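PDB 3N29: carboxynorspermidine decarboxylase from Campylobacter jejuni subsp. jejuni 81116, which probably decarboxylates carboxynorspermidine to norspermidine with the help of pyridoxal 5'-phosphate, as a beta/alpha-barrel-fold basic amino acid decarboxylase. Local coordinates for residues 277-289 / 296-308. Sequence-based numbering, arbitrary orientation.
Sequences QTGNLVASVVDII and AILDTSSEAHMPD. With NSD (N-(3-aminopropyl)propane-1,3-diamine), chain D.
Val286 and Asp287 both give their backbone N-H to Ile297 O, a classic beta bulge in an antiparallel hairpin. The bond from Val286 N to Ile297 O is 2.9 Å; that from Asp287 N to the same oxygen is longer, 3.3 Å. Ile297 N returns a bond to Asp287 O. Past the bulge, Asp299 N binds Ser284 O.

The Asp299 side chain takes over where strand 294-298 ends. Asp299 CG lies between its backbone N and carbonyl carbon (chi1 62°), which brings the carboxylate to Ser284. Asp299 OD1 accepts from Ser284 N at 2.8 Å, with the donor well above the carboxylate plane. Asp299 OD2 is hydrogen-bonded to Thr44 OG1 of its own chain and salt-bridged to Lys122 of the second subunit.

Apolar contacts run along the hairpin and into the segment after it. Val285 CG2 meets Leu298 CD2 at 3.7 Å, and Val285 CG1 touches Ala296 CB. Thr300 CG2 rests on Ala283 CB at 3.6 Å. Leu281 CD2 lies 3.5 Å from Met306 CG, where the two side chains cross.

Polar bonds order the second segment. Thr300 OG1 and His305 ND1 share a hydrogen bond of 2.8 Å. Ser301 OG caps helix 302-305 by accepting from Ala304 N. After helix 302-305, Asp308 OD2 accepts a hydrogen bond from norspermidine N3 at 2.6 Å, and Asp308 OD1 pairs with Lys382.

The hairpin belongs to the mixed beta-sheet domain, separate from the eight-stranded barrel. Strand 279-290 also pairs with strands 46-50 and 369-372, while strand 294-298 runs beside strand 340-345.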
ATOM      1  N   GLN A 277     -16.224  -9.210  -9.163  1.00 11.82           N
ATOM      2  CA  GLN A 277     -16.478  -8.981 -10.559  1.00 13.43           C
ATOM      3  C   GLN A 277     -17.523  -7.873 -10.800  1.00 13.29           C
ATOM      4  O   GLN A 277     -18.331  -7.984 -11.659  1.00 14.36           O
ATOM      5  CB  GLN A 277     -16.822 -10.276 -11.283  1.00 14.64           C
ATOM      6  CG  GLN A 277     -15.731 -11.265 -11.189  1.00 16.64           C
ATOM      7  CD  GLN A 277     -15.909 -12.516 -11.980  1.00 22.60           C
ATOM      8  OE1 GLN A 277     -16.978 -12.851 -12.406  1.00 19.95           O
ATOM      9  NE2 GLN A 277     -14.835 -13.229 -12.147  1.00 19.25           N
ATOM     10  N   THR A 278     -17.486  -6.835 -10.001  1.00 13.76           N
ATOM     11  CA  THR A 278     -18.334  -5.681 -10.214  1.00 12.76           C
ATOM     12  C   THR A 278     -17.711  -4.553 -11.031  1.00 12.42           C
ATOM     13  O   THR A 278     -18.364  -3.647 -11.369  1.00 14.07           O
ATOM     14  CB  THR A 278     -18.848  -5.099  -8.886  1.00 13.11           C
ATOM     15  OG1 THR A 278     -17.772  -4.626  -8.102  1.00 12.69           O
ATOM     16  CG2 THR A 278     -19.585  -6.123  -8.128  1.00 13.33           C
ATOM     17  N   GLY A 279     -16.419  -4.581 -11.272  1.00 10.25           N
ATOM     18  CA  GLY A 279     -15.791  -3.472 -11.954  1.00 10.41           C
ATOM     19  C   GLY A 279     -14.340  -3.631 -12.333  1.00 10.00           C
ATOM     20  O   GLY A 279     -13.709  -4.534 -11.898  1.00  9.54           O
ATOM     21  N   ASN A 280     -13.829  -2.682 -13.088  1.00  8.10           N
ATOM     22  CA  ASN A 280     -12.486  -2.729 -13.612  1.00  7.71           C
ATOM     23  C   ASN A 280     -11.675  -1.487 -13.398  1.00  6.86           C
ATOM     24  O   ASN A 280     -12.211  -0.488 -13.135  1.00  8.40           O
ATOM     25  CB  ASN A 280     -12.535  -3.068 -15.098  1.00  8.59           C
ATOM     26  CG  ASN A 280     -13.452  -4.224 -15.391  1.00  8.38           C
ATOM     27  OD1 ASN A 280     -13.425  -5.197 -14.722  1.00  8.49           O
ATOM     28  ND2 ASN A 280     -14.249  -4.097 -16.402  1.00  8.62           N
ATOM     29  N   LEU A 281     -10.359  -1.595 -13.493  1.00  7.54           N
ATOM     30  CA  LEU A 281      -9.549  -0.478 -13.511  1.00  5.20           C
ATOM     31  C   LEU A 281      -9.091  -0.196 -14.941  1.00  7.55           C
ATOM     32  O   LEU A 281      -8.462  -1.071 -15.585  1.00  6.98           O
ATOM     33  CB  LEU A 281      -8.364  -0.701 -12.575  1.00  5.23           C
ATOM     34  CG  LEU A 281      -7.172   0.248 -12.622  1.00  4.96           C
ATOM     35  CD1 LEU A 281      -7.574   1.635 -12.253  1.00  6.50           C
ATOM     36  CD2 LEU A 281      -5.962  -0.284 -11.743  1.00  5.87           C
ATOM     37  N   VAL A 282      -9.376   1.024 -15.450  1.00  6.14           N
ATOM     38  CA  VAL A 282      -9.154   1.394 -16.812  1.00  6.00           C
ATOM     39  C   VAL A 282      -7.998   2.341 -16.902  1.00  4.68           C
ATOM     40  O   VAL A 282      -7.964   3.330 -16.156  1.00  5.12           O
ATOM     41  CB  VAL A 282     -10.426   2.050 -17.435  1.00  7.65           C
ATOM     42  CG1 VAL A 282     -10.091   2.367 -18.922  1.00  5.49           C
ATOM     43  CG2 VAL A 282     -11.598   1.083 -17.260  1.00 13.17           C
ATOM     44  N   ALA A 283      -7.028   2.059 -17.751  1.00  4.60           N
ATOM     45  CA  ALA A 283      -5.809   2.858 -17.834  1.00  4.70           C
ATOM     46  C   ALA A 283      -5.557   3.085 -19.290  1.00  5.47           C
ATOM     47  O   ALA A 283      -6.167   2.405 -20.149  1.00  6.52           O
ATOM     48  CB  ALA A 283      -4.646   2.047 -17.197  1.00  5.00           C
ATOM     49  N   SER A 284      -4.711   4.034 -19.618  1.00  3.96           N
ATOM     50  CA  SER A 284      -4.306   4.237 -20.982  1.00  5.22           C
ATOM     51  C   SER A 284      -2.838   3.859 -21.199  1.00  4.54           C
ATOM     52  O   SER A 284      -2.013   4.069 -20.302  1.00  3.75           O
ATOM     53  CB  SER A 284      -4.446   5.764 -21.329  1.00  7.26           C
ATOM     54  OG  SER A 284      -5.852   6.142 -21.293  1.00  8.76           O
ATOM     55  N   VAL A 285      -2.546   3.392 -22.401  1.00  2.82           N
ATOM     56  CA  VAL A 285      -1.181   3.366 -22.951  1.00  2.00           C
ATOM     57  C   VAL A 285      -0.641   4.761 -23.194  1.00  2.00           C
ATOM     58  O   VAL A 285      -1.083   5.438 -24.091  1.00  2.85           O
ATOM     59  CB  VAL A 285      -1.102   2.463 -24.210  1.00  2.00           C
ATOM     60  CG1 VAL A 285       0.366   2.332 -24.711  1.00  3.32           C
ATOM     61  CG2 VAL A 285      -1.837   1.063 -23.959  1.00  2.00           C
ATOM     62  N   VAL A 286       0.361   5.171 -22.422  1.00  2.00           N
ATOM     63  CA  VAL A 286       1.013   6.413 -22.577  1.00  2.04           C
ATOM     64  C   VAL A 286       2.211   6.340 -23.512  1.00  2.00           C
ATOM     65  O   VAL A 286       2.485   7.263 -24.259  1.00  2.00           O
ATOM     66  CB  VAL A 286       1.440   6.983 -21.221  1.00  2.00           C
ATOM     67  CG1 VAL A 286       2.140   8.374 -21.373  1.00  3.46           C
ATOM     68  CG2 VAL A 286       0.157   7.061 -20.296  1.00  2.00           C
ATOM     69  N   ASP A 287       2.941   5.249 -23.455  1.00  2.00           N
ATOM     70  CA  ASP A 287       4.098   5.052 -24.331  1.00  2.72           C
ATOM     71  C   ASP A 287       4.294   3.578 -24.600  1.00  2.00           C
ATOM     72  O   ASP A 287       3.859   2.777 -23.836  1.00  2.32           O
ATOM     73  CB  ASP A 287       5.354   5.641 -23.698  1.00  2.99           C
ATOM     74  CG  ASP A 287       6.489   5.981 -24.732  1.00  7.08           C
ATOM     75  OD1 ASP A 287       6.240   6.034 -25.940  1.00  7.33           O
ATOM     76  OD2 ASP A 287       7.599   6.174 -24.274  1.00  8.11           O
ATOM     77  N   ILE A 288       4.931   3.258 -25.707  1.00  2.72           N
ATOM     78  CA  ILE A 288       5.303   1.914 -26.039  1.00  2.95           C
ATOM     79  C   ILE A 288       6.792   1.899 -26.426  1.00  2.24           C
ATOM     80  O   ILE A 288       7.222   2.629 -27.259  1.00  2.30           O
ATOM     81  CB  ILE A 288       4.459   1.363 -27.168  1.00  2.73           C
ATOM     82  CG1 ILE A 288       2.989   1.326 -26.788  1.00  2.79           C
ATOM     83  CG2 ILE A 288       4.886   0.013 -27.514  1.00  2.79           C
ATOM     84  CD1 ILE A 288       2.179   0.762 -27.803  1.00  5.52           C
ATOM     85  N   ILE A 289       7.545   1.053 -25.788  1.00  3.00           N
ATOM     86  CA  ILE A 289       8.949   0.980 -26.048  1.00  4.99           C
ATOM     87  C   ILE A 289       9.358  -0.444 -26.264  1.00  4.06           C
ATOM     88  O   ILE A 289       8.590  -1.331 -26.154  1.00  2.63           O
ATOM     89  CB  ILE A 289       9.783   1.626 -24.978  1.00  4.93           C
ATOM     90  CG1 ILE A 289       9.760   0.791 -23.732  1.00  7.23           C
ATOM     91  CG2 ILE A 289       9.303   3.004 -24.691  1.00 10.01           C
ATOM     92  CD1 ILE A 289      10.651   1.203 -22.740  1.00 15.66           C
ATOM     93  N   ALA A 296       4.442  -1.762 -23.009  1.00  2.79           N
ATOM     94  CA  ALA A 296       3.503  -0.680 -22.935  1.00  3.68           C
ATOM     95  C   ALA A 296       3.572  -0.101 -21.541  1.00  3.29           C
ATOM     96  O   ALA A 296       3.452  -0.794 -20.578  1.00  2.10           O
ATOM     97  CB  ALA A 296       2.148  -1.167 -23.205  1.00  2.31           C
ATOM     98  N   ILE A 297       3.783   1.186 -21.465  1.00  2.00           N
ATOM     99  CA  ILE A 297       3.830   1.886 -20.191  1.00  2.00           C
ATOM    100  C   ILE A 297       2.479   2.590 -20.018  1.00  2.00           C
ATOM    101  O   ILE A 297       2.111   3.427 -20.840  1.00  2.00           O
ATOM    102  CB  ILE A 297       4.919   2.879 -20.199  1.00  2.00           C
ATOM    103  CG1 ILE A 297       6.259   2.151 -20.476  1.00  2.00           C
ATOM    104  CG2 ILE A 297       4.956   3.643 -18.869  1.00  2.23           C
ATOM    105  CD1 ILE A 297       7.564   3.058 -20.434  1.00  3.12           C
ATOM    106  N   LEU A 298       1.789   2.234 -18.978  1.00  2.00           N
ATOM    107  CA  LEU A 298       0.446   2.707 -18.736  1.00  2.12           C
ATOM    108  C   LEU A 298       0.423   3.848 -17.734  1.00  4.21           C
ATOM    109  O   LEU A 298       1.400   4.047 -16.965  1.00  5.06           O
ATOM    110  CB  LEU A 298      -0.432   1.601 -18.232  1.00  3.00           C
ATOM    111  CG  LEU A 298      -0.313   0.312 -19.002  1.00  2.00           C
ATOM    112  CD1 LEU A 298      -1.248  -0.714 -18.397  1.00  2.81           C
ATOM    113  CD2 LEU A 298      -0.468   0.530 -20.536  1.00  4.18           C
ATOM    114  N   ASP A 299      -0.759   4.489 -17.584  1.00  4.35           N
ATOM    115  CA  ASP A 299      -0.923   5.538 -16.544  1.00  5.78           C
ATOM    116  C   ASP A 299      -1.482   5.033 -15.225  1.00  6.64           C
ATOM    117  O   ASP A 299      -2.219   5.715 -14.461  1.00  6.49           O
ATOM    118  CB  ASP A 299      -1.707   6.755 -17.111  1.00  6.20           C
ATOM    119  CG  ASP A 299      -3.143   6.419 -17.562  1.00  5.16           C
ATOM    120  OD1 ASP A 299      -3.549   5.279 -17.443  1.00  4.26           O
ATOM    121  OD2 ASP A 299      -3.849   7.356 -18.051  1.00  9.18           O
ATOM    122  N   THR A 300      -1.135   3.802 -14.891  1.00  6.60           N
ATOM    123  CA  THR A 300      -1.558   3.213 -13.666  1.00  5.57           C
ATOM    124  C   THR A 300      -0.353   2.420 -13.155  1.00  7.70           C
ATOM    125  O   THR A 300       0.673   2.330 -13.830  1.00  7.04           O
ATOM    126  CB  THR A 300      -2.826   2.330 -13.794  1.00  7.65           C
ATOM    127  OG1 THR A 300      -3.350   2.078 -12.503  1.00  8.99           O
ATOM    128  CG2 THR A 300      -2.572   0.920 -14.453  1.00  7.27           C
ATOM    129  N   SER A 301      -0.447   2.004 -11.924  1.00  7.16           N
ATOM    130  CA  SER A 301       0.698   1.330 -11.248  1.00  9.23           C
ATOM    131  C   SER A 301       0.212   0.118 -10.499  1.00  9.30           C
ATOM    132  O   SER A 301      -0.796   0.151  -9.755  1.00  9.28           O
ATOM    133  CB  SER A 301       1.423   2.292 -10.328  1.00  8.80           C
ATOM    134  OG  SER A 301       2.029   1.629  -9.242  1.00  8.02           O
ATOM    135  N   SER A 302       0.925  -1.005 -10.680  1.00  9.10           N
ATOM    136  CA  SER A 302       0.588  -2.206  -9.920  1.00  9.66           C
ATOM    137  C   SER A 302       0.790  -1.924  -8.457  1.00  8.84           C
ATOM    138  O   SER A 302      -0.136  -2.187  -7.671  1.00  8.88           O
ATOM    139  CB  SER A 302       1.443  -3.404 -10.425  1.00 10.28           C
ATOM    140  OG  SER A 302       2.809  -3.033 -10.290  1.00 15.97           O
ATOM    141  N   GLU A 303       1.913  -1.321  -8.094  1.00  9.78           N
ATOM    142  CA  GLU A 303       2.273  -1.085  -6.682  1.00 11.18           C
ATOM    143  C   GLU A 303       1.281  -0.152  -5.934  1.00 10.30           C
ATOM    144  O   GLU A 303       0.882  -0.426  -4.802  1.00 10.49           O
ATOM    145  CB  GLU A 303       3.636  -0.445  -6.621  1.00 14.11           C
ATOM    146  CG  GLU A 303       4.054  -0.041  -5.180  1.00 21.24           C
ATOM    147  CD  GLU A 303       5.033  -1.047  -4.548  1.00 28.96           C
ATOM    148  OE1 GLU A 303       5.586  -1.902  -5.318  1.00 30.27           O
ATOM    149  OE2 GLU A 303       5.236  -0.948  -3.307  1.00 24.28           O
ATOM    150  N   ALA A 304       0.838   0.913  -6.614  1.00  7.80           N
ATOM    151  CA  ALA A 304       0.026   1.943  -5.961  1.00  7.14           C
ATOM    152  C   ALA A 304      -1.457   1.686  -6.125  1.00  7.46           C
ATOM    153  O   ALA A 304      -2.251   2.081  -5.222  1.00  8.00           O
ATOM    154  CB  ALA A 304       0.424   3.310  -6.532  1.00  5.71           C
ATOM    155  N   HIS A 305      -1.860   1.053  -7.247  1.00  7.32           N
ATOM    156  CA  HIS A 305      -3.295   0.953  -7.642  1.00  7.48           C
ATOM    157  C   HIS A 305      -3.879  -0.459  -7.639  1.00  8.17           C
ATOM    158  O   HIS A 305      -5.093  -0.619  -7.549  1.00  8.50           O
ATOM    159  CB  HIS A 305      -3.508   1.615  -9.034  1.00  7.28           C
ATOM    160  CG  HIS A 305      -3.071   3.054  -9.119  1.00  4.38           C
ATOM    161  ND1 HIS A 305      -2.783   3.665 -10.304  1.00  7.02           N
ATOM    162  CD2 HIS A 305      -2.794   3.967  -8.159  1.00  2.86           C
ATOM    163  CE1 HIS A 305      -2.372   4.911 -10.092  1.00  5.93           C
ATOM    164  NE2 HIS A 305      -2.384   5.123  -8.789  1.00  4.44           N
ATOM    165  N   MET A 306      -3.016  -1.515  -7.709  1.00 11.22           N
ATOM    166  CA  MET A 306      -3.466  -2.880  -7.577  1.00  9.85           C
ATOM    167  C   MET A 306      -2.495  -3.561  -6.605  1.00 10.47           C
ATOM    168  O   MET A 306      -1.854  -4.542  -6.984  1.00 12.65           O
ATOM    169  CB  MET A 306      -3.519  -3.637  -8.950  1.00  8.47           C
ATOM    170  CG  MET A 306      -4.567  -3.058 -10.038  1.00  9.04           C
ATOM    171  SD  MET A 306      -4.464  -3.868 -11.669  1.00  4.80           S
ATOM    172  CE  MET A 306      -3.165  -2.949 -12.461  1.00 13.75           C
ATOM    173  N   PRO A 307      -2.317  -3.033  -5.421  1.00 10.90           N
ATOM    174  CA  PRO A 307      -1.293  -3.496  -4.492  1.00 12.56           C
ATOM    175  C   PRO A 307      -1.295  -5.000  -4.229  1.00 10.77           C
ATOM    176  O   PRO A 307      -0.261  -5.549  -4.091  1.00 11.55           O
ATOM    177  CB  PRO A 307      -1.594  -2.725  -3.227  1.00 11.52           C
ATOM    178  CG  PRO A 307      -2.821  -2.065  -3.441  1.00 12.97           C
ATOM    179  CD  PRO A 307      -3.195  -2.047  -4.807  1.00 12.67           C
ATOM    180  N   ASP A 308      -2.444  -5.622  -4.164  1.00 11.72           N
ATOM    181  CA  ASP A 308      -2.490  -7.041  -3.934  1.00 13.43           C
ATOM    182  C   ASP A 308      -1.828  -7.871  -5.035  1.00 12.91           C
ATOM    183  O   ASP A 308      -1.382  -8.930  -4.765  1.00 13.25           O
ATOM    184  CB  ASP A 308      -3.882  -7.551  -3.611  1.00 14.22           C
ATOM    185  CG  ASP A 308      -4.369  -7.126  -2.227  1.00 18.21           C
ATOM    186  OD1 ASP A 308      -3.593  -6.681  -1.381  1.00 18.24           O
ATOM    187  OD2 ASP A 308      -5.538  -7.225  -2.002  1.00 18.34           O
TER
HETATM  188  C1  NSD D1002     -10.196 -11.312   1.437  1.00 57.70           C
HETATM  189  N1  NSD D1002     -10.926 -12.208   0.588  1.00 56.76           N
HETATM  190  C2  NSD D1002      -9.162 -12.000   2.262  1.00 60.03           C
HETATM  191  N2  NSD D1002      -7.939 -10.282   3.385  1.00 61.40           N
HETATM  192  C3  NSD D1002      -8.772 -11.234   3.475  1.00 62.11           C
HETATM  193  N3  NSD D1002      -6.161  -7.534   0.470  1.00 52.57           N
HETATM  194  C4  NSD D1002      -7.350  -9.891   2.333  1.00 57.55           C
HETATM  195  C5  NSD D1002      -6.424  -8.720   2.510  1.00 56.37           C
HETATM  196  C6  NSD D1002      -5.547  -8.519   1.300  1.00 54.98           C